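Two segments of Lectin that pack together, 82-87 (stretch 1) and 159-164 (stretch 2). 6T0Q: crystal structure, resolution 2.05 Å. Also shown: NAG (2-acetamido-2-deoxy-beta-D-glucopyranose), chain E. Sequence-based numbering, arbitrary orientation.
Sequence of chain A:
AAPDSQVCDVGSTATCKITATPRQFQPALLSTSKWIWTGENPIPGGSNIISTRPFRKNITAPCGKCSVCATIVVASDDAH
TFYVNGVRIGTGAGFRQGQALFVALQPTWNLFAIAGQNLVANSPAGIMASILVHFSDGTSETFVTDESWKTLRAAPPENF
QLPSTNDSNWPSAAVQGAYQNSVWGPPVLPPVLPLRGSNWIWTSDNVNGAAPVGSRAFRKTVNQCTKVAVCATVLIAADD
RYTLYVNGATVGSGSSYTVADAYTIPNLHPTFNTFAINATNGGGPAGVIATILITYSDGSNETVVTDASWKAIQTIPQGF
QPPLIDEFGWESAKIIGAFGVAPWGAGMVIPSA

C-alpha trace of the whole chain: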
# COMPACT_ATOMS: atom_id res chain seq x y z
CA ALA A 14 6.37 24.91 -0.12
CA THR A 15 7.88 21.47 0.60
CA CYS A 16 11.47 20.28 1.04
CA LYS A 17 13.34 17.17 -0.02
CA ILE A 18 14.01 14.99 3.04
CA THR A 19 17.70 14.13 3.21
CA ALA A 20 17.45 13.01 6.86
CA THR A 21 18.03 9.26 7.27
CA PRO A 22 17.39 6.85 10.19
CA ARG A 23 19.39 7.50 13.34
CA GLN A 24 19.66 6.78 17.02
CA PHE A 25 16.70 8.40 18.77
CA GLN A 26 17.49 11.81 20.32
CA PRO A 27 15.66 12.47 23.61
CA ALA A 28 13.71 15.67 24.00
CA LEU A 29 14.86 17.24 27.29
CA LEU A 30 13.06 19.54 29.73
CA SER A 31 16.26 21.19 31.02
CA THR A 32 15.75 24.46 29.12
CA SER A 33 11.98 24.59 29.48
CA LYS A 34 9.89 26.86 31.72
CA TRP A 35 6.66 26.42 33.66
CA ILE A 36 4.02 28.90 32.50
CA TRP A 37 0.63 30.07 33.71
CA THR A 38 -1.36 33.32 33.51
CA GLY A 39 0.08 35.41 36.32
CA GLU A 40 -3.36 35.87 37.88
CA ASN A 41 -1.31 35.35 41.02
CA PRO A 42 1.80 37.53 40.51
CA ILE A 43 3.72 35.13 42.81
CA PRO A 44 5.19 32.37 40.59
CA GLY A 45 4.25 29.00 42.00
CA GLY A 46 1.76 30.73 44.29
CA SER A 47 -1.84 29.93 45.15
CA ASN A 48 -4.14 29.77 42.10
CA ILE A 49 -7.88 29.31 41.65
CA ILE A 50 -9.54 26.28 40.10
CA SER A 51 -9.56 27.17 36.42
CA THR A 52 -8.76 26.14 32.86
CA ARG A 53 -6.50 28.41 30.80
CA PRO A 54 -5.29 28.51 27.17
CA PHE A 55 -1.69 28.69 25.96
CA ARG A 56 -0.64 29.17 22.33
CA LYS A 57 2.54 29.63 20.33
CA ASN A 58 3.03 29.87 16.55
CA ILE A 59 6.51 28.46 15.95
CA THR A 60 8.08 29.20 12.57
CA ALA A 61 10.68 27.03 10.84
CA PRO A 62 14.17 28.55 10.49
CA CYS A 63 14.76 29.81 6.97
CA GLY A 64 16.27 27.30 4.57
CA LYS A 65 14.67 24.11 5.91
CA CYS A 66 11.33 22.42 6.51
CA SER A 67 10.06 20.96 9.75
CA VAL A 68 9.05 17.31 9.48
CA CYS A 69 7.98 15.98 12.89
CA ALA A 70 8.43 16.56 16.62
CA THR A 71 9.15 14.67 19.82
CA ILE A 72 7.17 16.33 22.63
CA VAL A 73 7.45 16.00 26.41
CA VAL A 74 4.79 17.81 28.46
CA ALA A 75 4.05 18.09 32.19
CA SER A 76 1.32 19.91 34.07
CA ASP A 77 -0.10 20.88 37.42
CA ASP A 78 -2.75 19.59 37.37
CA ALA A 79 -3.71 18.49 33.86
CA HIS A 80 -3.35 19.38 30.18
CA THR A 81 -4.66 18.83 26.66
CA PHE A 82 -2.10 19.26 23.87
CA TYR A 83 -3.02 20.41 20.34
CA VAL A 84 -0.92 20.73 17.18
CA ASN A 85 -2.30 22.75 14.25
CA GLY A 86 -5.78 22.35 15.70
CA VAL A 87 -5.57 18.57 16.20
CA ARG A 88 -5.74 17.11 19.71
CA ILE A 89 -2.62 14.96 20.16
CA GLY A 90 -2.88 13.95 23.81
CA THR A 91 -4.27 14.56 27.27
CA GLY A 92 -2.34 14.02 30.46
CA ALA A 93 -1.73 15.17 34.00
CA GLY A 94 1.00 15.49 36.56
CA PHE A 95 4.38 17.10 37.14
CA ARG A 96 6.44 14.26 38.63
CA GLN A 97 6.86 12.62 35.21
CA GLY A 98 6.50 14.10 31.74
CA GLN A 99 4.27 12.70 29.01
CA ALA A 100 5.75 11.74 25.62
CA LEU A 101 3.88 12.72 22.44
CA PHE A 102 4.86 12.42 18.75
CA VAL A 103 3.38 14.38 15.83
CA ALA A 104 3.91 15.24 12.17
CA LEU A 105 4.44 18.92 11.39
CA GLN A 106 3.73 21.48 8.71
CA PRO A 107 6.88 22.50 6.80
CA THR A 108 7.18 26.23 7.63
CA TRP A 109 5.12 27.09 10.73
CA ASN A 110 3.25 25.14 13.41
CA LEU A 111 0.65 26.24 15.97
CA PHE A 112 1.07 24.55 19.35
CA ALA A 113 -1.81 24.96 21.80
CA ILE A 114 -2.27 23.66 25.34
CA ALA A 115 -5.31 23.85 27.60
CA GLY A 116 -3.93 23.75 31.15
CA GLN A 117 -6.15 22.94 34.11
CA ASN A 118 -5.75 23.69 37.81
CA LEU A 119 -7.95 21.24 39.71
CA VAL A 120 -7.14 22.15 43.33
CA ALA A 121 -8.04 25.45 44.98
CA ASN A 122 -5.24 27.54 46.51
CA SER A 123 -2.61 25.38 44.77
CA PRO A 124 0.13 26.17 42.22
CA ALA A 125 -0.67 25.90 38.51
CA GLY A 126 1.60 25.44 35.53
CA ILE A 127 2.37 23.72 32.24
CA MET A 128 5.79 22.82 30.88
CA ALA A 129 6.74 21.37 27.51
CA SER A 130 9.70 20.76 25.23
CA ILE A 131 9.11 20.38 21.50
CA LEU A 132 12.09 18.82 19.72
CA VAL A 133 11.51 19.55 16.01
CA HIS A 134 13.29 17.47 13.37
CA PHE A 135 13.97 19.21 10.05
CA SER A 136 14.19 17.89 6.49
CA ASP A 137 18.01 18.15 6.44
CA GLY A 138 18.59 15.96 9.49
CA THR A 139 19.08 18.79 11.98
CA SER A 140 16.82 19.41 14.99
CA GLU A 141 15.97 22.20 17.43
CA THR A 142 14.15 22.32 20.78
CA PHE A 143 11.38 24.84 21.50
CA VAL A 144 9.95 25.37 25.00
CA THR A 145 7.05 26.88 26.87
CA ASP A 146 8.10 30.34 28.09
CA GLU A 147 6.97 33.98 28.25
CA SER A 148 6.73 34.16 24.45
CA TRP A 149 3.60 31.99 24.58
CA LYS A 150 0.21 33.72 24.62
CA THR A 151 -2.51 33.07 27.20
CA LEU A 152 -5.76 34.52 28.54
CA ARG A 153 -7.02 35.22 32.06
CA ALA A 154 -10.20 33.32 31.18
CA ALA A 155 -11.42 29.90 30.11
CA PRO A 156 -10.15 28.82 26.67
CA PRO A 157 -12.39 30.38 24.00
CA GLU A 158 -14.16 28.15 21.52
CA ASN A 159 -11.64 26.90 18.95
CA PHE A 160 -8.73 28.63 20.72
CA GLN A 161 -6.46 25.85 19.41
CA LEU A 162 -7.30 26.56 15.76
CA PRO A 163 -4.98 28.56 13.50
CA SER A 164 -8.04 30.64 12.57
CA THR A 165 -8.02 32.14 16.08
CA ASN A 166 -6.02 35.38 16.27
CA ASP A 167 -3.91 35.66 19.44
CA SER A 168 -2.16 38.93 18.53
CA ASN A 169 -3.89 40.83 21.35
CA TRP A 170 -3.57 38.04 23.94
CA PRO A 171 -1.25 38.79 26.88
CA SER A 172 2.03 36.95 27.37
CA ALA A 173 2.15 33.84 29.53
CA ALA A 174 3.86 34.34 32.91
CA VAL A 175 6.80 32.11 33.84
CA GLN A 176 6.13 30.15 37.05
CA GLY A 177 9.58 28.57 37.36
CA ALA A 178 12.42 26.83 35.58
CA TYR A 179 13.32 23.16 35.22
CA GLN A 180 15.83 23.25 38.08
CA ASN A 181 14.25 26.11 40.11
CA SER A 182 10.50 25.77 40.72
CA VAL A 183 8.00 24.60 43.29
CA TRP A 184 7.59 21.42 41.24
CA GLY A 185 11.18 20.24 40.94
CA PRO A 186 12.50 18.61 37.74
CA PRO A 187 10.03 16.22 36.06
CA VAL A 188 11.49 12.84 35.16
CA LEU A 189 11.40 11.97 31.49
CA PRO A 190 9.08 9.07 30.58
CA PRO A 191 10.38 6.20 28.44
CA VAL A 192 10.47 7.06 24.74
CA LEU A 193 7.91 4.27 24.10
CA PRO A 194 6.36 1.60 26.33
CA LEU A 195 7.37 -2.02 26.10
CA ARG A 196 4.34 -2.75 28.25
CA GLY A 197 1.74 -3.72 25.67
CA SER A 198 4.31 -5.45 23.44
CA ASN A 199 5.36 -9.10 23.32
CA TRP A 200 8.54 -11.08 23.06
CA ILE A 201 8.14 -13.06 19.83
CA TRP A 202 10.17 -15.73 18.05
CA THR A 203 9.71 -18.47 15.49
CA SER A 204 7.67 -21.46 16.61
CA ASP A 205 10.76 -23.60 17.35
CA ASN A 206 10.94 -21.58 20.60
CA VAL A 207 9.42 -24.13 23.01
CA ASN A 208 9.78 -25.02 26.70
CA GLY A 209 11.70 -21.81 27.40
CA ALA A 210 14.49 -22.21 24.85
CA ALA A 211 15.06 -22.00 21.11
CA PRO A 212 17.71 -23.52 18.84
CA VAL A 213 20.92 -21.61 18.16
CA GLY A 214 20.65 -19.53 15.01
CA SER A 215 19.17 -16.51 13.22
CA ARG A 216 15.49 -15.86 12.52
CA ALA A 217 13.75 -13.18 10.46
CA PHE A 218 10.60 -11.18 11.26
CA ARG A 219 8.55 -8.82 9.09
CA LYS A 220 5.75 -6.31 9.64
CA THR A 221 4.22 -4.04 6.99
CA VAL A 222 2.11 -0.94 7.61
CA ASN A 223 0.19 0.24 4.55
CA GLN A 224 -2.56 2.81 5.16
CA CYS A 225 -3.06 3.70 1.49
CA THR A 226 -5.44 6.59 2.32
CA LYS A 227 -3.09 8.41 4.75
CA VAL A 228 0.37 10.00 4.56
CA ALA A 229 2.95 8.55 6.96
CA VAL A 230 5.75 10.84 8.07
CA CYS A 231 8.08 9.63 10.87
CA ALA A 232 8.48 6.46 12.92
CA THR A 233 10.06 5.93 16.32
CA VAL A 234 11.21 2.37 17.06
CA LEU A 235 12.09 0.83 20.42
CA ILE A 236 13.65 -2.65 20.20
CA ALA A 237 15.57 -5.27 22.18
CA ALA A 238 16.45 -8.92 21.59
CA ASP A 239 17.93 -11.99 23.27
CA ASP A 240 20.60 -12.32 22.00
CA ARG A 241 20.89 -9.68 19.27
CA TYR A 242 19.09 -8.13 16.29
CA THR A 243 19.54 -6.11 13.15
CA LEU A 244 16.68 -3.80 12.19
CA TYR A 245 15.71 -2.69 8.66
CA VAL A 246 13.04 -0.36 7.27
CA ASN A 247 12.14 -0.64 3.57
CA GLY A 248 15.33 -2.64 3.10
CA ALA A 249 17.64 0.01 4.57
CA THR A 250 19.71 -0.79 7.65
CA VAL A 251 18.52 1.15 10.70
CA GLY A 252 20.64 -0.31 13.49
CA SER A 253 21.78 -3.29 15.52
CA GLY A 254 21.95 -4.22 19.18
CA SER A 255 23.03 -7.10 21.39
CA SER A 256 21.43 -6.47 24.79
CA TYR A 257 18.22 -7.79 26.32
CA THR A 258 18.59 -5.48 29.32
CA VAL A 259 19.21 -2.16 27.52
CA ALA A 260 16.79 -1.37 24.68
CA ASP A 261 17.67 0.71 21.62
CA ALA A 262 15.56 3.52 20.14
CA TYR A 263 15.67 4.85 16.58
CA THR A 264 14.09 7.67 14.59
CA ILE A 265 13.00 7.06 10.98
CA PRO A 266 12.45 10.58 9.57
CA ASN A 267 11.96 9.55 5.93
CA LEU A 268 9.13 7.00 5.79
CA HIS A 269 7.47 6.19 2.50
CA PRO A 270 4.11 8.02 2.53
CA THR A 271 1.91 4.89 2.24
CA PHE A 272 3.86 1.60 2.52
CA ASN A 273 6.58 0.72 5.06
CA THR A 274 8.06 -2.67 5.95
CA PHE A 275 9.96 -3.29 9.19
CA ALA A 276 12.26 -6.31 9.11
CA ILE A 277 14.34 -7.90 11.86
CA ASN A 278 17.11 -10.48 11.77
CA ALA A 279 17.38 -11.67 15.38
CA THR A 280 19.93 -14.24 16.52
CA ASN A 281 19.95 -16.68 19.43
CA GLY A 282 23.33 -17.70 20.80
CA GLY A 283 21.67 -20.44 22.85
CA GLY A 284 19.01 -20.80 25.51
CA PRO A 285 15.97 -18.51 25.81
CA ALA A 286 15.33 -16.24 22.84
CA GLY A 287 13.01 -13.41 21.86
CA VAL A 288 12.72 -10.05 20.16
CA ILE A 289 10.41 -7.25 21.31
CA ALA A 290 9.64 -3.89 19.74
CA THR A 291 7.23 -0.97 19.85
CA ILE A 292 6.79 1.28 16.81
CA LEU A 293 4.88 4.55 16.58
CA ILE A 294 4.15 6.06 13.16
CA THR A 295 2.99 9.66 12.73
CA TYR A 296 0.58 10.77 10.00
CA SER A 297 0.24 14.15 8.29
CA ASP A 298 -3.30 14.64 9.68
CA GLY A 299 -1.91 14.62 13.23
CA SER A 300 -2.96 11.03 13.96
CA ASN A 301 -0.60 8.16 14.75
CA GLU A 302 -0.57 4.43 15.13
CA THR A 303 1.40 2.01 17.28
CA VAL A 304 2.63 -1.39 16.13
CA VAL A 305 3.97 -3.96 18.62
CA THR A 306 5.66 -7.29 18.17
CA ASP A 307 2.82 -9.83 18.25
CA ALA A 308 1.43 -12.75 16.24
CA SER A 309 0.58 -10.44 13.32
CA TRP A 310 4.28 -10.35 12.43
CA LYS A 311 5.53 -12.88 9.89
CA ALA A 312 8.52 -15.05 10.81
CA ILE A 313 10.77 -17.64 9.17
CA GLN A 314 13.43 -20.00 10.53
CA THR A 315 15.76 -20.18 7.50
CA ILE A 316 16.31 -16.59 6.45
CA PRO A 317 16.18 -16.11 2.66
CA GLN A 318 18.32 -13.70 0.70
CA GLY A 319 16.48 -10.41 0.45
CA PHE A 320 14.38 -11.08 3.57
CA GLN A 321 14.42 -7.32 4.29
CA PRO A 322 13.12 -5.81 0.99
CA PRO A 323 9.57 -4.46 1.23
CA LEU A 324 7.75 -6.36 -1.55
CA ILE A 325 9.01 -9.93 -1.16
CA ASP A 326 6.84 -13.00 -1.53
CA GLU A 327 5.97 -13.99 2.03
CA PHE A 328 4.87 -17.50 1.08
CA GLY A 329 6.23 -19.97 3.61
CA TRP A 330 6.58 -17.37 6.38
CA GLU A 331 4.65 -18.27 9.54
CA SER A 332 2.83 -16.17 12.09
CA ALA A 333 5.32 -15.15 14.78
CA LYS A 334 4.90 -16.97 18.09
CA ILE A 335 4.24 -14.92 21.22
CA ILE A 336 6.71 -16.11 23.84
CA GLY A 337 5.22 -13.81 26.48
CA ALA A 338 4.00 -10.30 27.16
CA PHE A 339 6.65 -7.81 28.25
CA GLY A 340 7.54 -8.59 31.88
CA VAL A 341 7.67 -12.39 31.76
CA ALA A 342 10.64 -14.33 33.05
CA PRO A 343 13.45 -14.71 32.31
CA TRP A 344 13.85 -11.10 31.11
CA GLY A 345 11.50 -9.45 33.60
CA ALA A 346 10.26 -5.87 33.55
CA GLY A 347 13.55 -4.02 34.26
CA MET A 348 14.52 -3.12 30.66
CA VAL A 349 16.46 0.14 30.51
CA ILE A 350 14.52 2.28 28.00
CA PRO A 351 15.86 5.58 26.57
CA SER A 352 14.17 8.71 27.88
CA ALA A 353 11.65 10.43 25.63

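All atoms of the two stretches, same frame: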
# COMPACT_ATOMS: atom_id res chain seq x y z
N PHE A 82 -3.11 18.75 24.79
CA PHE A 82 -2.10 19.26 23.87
C PHE A 82 -2.62 19.19 22.44
O PHE A 82 -3.06 18.12 21.99
CB PHE A 82 -0.81 18.44 23.99
CG PHE A 82 0.43 19.17 23.53
CD1 PHE A 82 0.66 19.40 22.18
CD2 PHE A 82 1.38 19.60 24.45
CE1 PHE A 82 1.82 20.07 21.76
CE2 PHE A 82 2.53 20.27 24.04
CZ PHE A 82 2.75 20.50 22.70
N TYR A 83 -2.55 20.31 21.72
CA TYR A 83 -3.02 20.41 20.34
C TYR A 83 -1.88 20.84 19.41
O TYR A 83 -1.05 21.67 19.78
CB TYR A 83 -4.14 21.43 20.20
CG TYR A 83 -5.37 21.17 21.03
CD1 TYR A 83 -5.48 21.67 22.32
CD2 TYR A 83 -6.45 20.47 20.50
CE1 TYR A 83 -6.61 21.45 23.08
CE2 TYR A 83 -7.59 20.25 21.26
CZ TYR A 83 -7.67 20.75 22.54
OH TYR A 83 -8.78 20.54 23.30
N VAL A 84 -1.88 20.30 18.19
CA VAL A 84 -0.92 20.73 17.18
C VAL A 84 -1.68 21.03 15.90
O VAL A 84 -2.33 20.15 15.33
CB VAL A 84 0.17 19.67 16.94
CG1 VAL A 84 1.13 20.16 15.85
CG2 VAL A 84 0.95 19.41 18.25
N ASN A 85 -1.60 22.29 15.45
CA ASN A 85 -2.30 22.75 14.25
C ASN A 85 -3.78 22.40 14.31
O ASN A 85 -4.38 21.96 13.33
CB ASN A 85 -1.64 22.19 12.99
CG ASN A 85 -0.24 22.71 12.80
OD1 ASN A 85 0.00 23.91 13.00
ND2 ASN A 85 0.70 21.83 12.46
N GLY A 86 -4.37 22.56 15.50
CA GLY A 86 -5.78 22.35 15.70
C GLY A 86 -6.20 20.93 15.99
O GLY A 86 -7.39 20.68 16.23
N VAL A 87 -5.27 19.98 15.99
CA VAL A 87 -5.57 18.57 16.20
C VAL A 87 -5.17 18.19 17.61
O VAL A 87 -4.02 18.43 18.02
CB VAL A 87 -4.85 17.68 15.17
CG1 VAL A 87 -5.14 16.20 15.43
CG2 VAL A 87 -5.25 18.08 13.74
N ASN A 159 -12.60 27.02 20.05
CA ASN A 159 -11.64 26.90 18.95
C ASN A 159 -10.35 27.68 19.20
O ASN A 159 -9.69 28.10 18.25
CB ASN A 159 -12.27 27.34 17.62
CG ASN A 159 -13.44 26.47 17.20
OD1 ASN A 159 -13.53 25.31 17.58
ND2 ASN A 159 -14.35 27.04 16.42
N PHE A 160 -9.97 27.89 20.46
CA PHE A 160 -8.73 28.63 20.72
C PHE A 160 -7.53 27.94 20.09
O PHE A 160 -6.55 28.61 19.74
CB PHE A 160 -8.51 28.79 22.22
CG PHE A 160 -7.80 27.63 22.85
CD1 PHE A 160 -8.50 26.48 23.21
CD2 PHE A 160 -6.43 27.67 23.07
CE1 PHE A 160 -7.85 25.40 23.79
CE2 PHE A 160 -5.77 26.58 23.65
CZ PHE A 160 -6.48 25.46 24.01
N GLN A 161 -7.58 26.62 19.93
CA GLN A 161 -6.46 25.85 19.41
C GLN A 161 -6.36 25.90 17.89
O GLN A 161 -5.41 25.34 17.33
CB GLN A 161 -6.55 24.38 19.86
CG GLN A 161 -7.61 23.55 19.13
CD GLN A 161 -9.00 23.71 19.71
OE1 GLN A 161 -9.30 24.68 20.39
NE2 GLN A 161 -9.86 22.73 19.46
N LEU A 162 -7.32 26.55 17.21
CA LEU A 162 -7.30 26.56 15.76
C LEU A 162 -6.45 27.71 15.24
O LEU A 162 -6.43 28.79 15.84
CB LEU A 162 -8.72 26.67 15.18
CG LEU A 162 -9.66 25.52 15.52
CD1 LEU A 162 -10.97 25.63 14.73
CD2 LEU A 162 -9.00 24.17 15.28
N PRO A 163 -5.72 27.46 14.15
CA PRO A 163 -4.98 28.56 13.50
C PRO A 163 -5.85 29.74 13.11
O PRO A 163 -5.33 30.86 13.00
CB PRO A 163 -4.37 27.88 12.26
CG PRO A 163 -5.10 26.58 12.12
CD PRO A 163 -5.47 26.17 13.50
N SER A 164 -7.15 29.53 12.91
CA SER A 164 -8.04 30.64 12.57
C SER A 164 -8.27 31.59 13.73
O SER A 164 -8.79 32.69 13.51
CB SER A 164 -9.38 30.08 12.08
OG SER A 164 -9.94 29.19 13.03
C1 NAG E . 2.47 31.67 11.85
C2 NAG E . 1.10 31.97 11.25
C3 NAG E . 1.15 31.91 9.72
C4 NAG E . 2.25 32.82 9.18
C5 NAG E . 3.57 32.48 9.87
C6 NAG E . 4.71 33.40 9.47
C7 NAG E . -0.79 31.37 12.70
C8 NAG E . -1.74 30.29 13.12
N2 NAG E . 0.10 31.04 11.76
O3 NAG E . -0.12 32.31 9.22
O5 NAG E . 3.44 32.57 11.30
O6 NAG E . 4.61 34.64 10.16
O7 NAG E . -0.81 32.49 13.20
O HOH W 1 -3.11 23.76 17.77
O HOH W 2 -9.48 20.51 17.94

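No direct hydrogen bond joins these two segments; van der Waals packing, one CA-H...O contact and two bridging waters hold them together. A type I' turn from V84 to V87, closed by V84 N to V87 O (2.8 Å) and V87 N to V84 O (3.0 Å), meets a type I turn from N159 to L162, closed by L162 N to N159 O (3.0 Å).

The apolar packing centres on Y83, whose CA-to-CB bond points toward the second stretch. Q161 lays its aliphatic portion over one face of the tyrosine ring: Q161 CG lies 3.9 Å from the ring centroid and 23° off the normal, a CH-pi contact, and comes within 3.6 Å of Y83 CD2. Glutamine suits this place because its methylene groups can cover an aromatic face while its amide remains free for polar partners. F160 meets the same tyrosine obliquely, with Y83 CE1 4.1 Å from F160 CZ and the ring planes at 86°; both are broad rings able to pack carbon against carbon.

G86 CA approaches Q161 O at 3.4 Å in a CA-H...O contact and L162 CD2 at 3.7 Å. Glycine fits here for two reasons: its phi of 86° is one that glycine adopts readily, and an ideal CB would lie only 2.9 Å from L162 CD2, a clash. P163, its CA-to-CB bond pointing toward the first stretch, adds looser van der Waals packing against the backbone, its ring carbon CD 4.2 Å from N85 C.

Water supplies the polar links. G86 N and Q161 O are 3.5 Å apart but poorly angled for a hydrogen bond; water 1 joins them instead, accepting from G86 N (2.9 Å) and donating to Q161 O (2.8 Å). Water 2 donates to G86 O (2.7 Å) and accepts from Q161 NE2 (2.7 Å), so the glutamine that covers the tyrosine also reaches the glycine backbone through its amide.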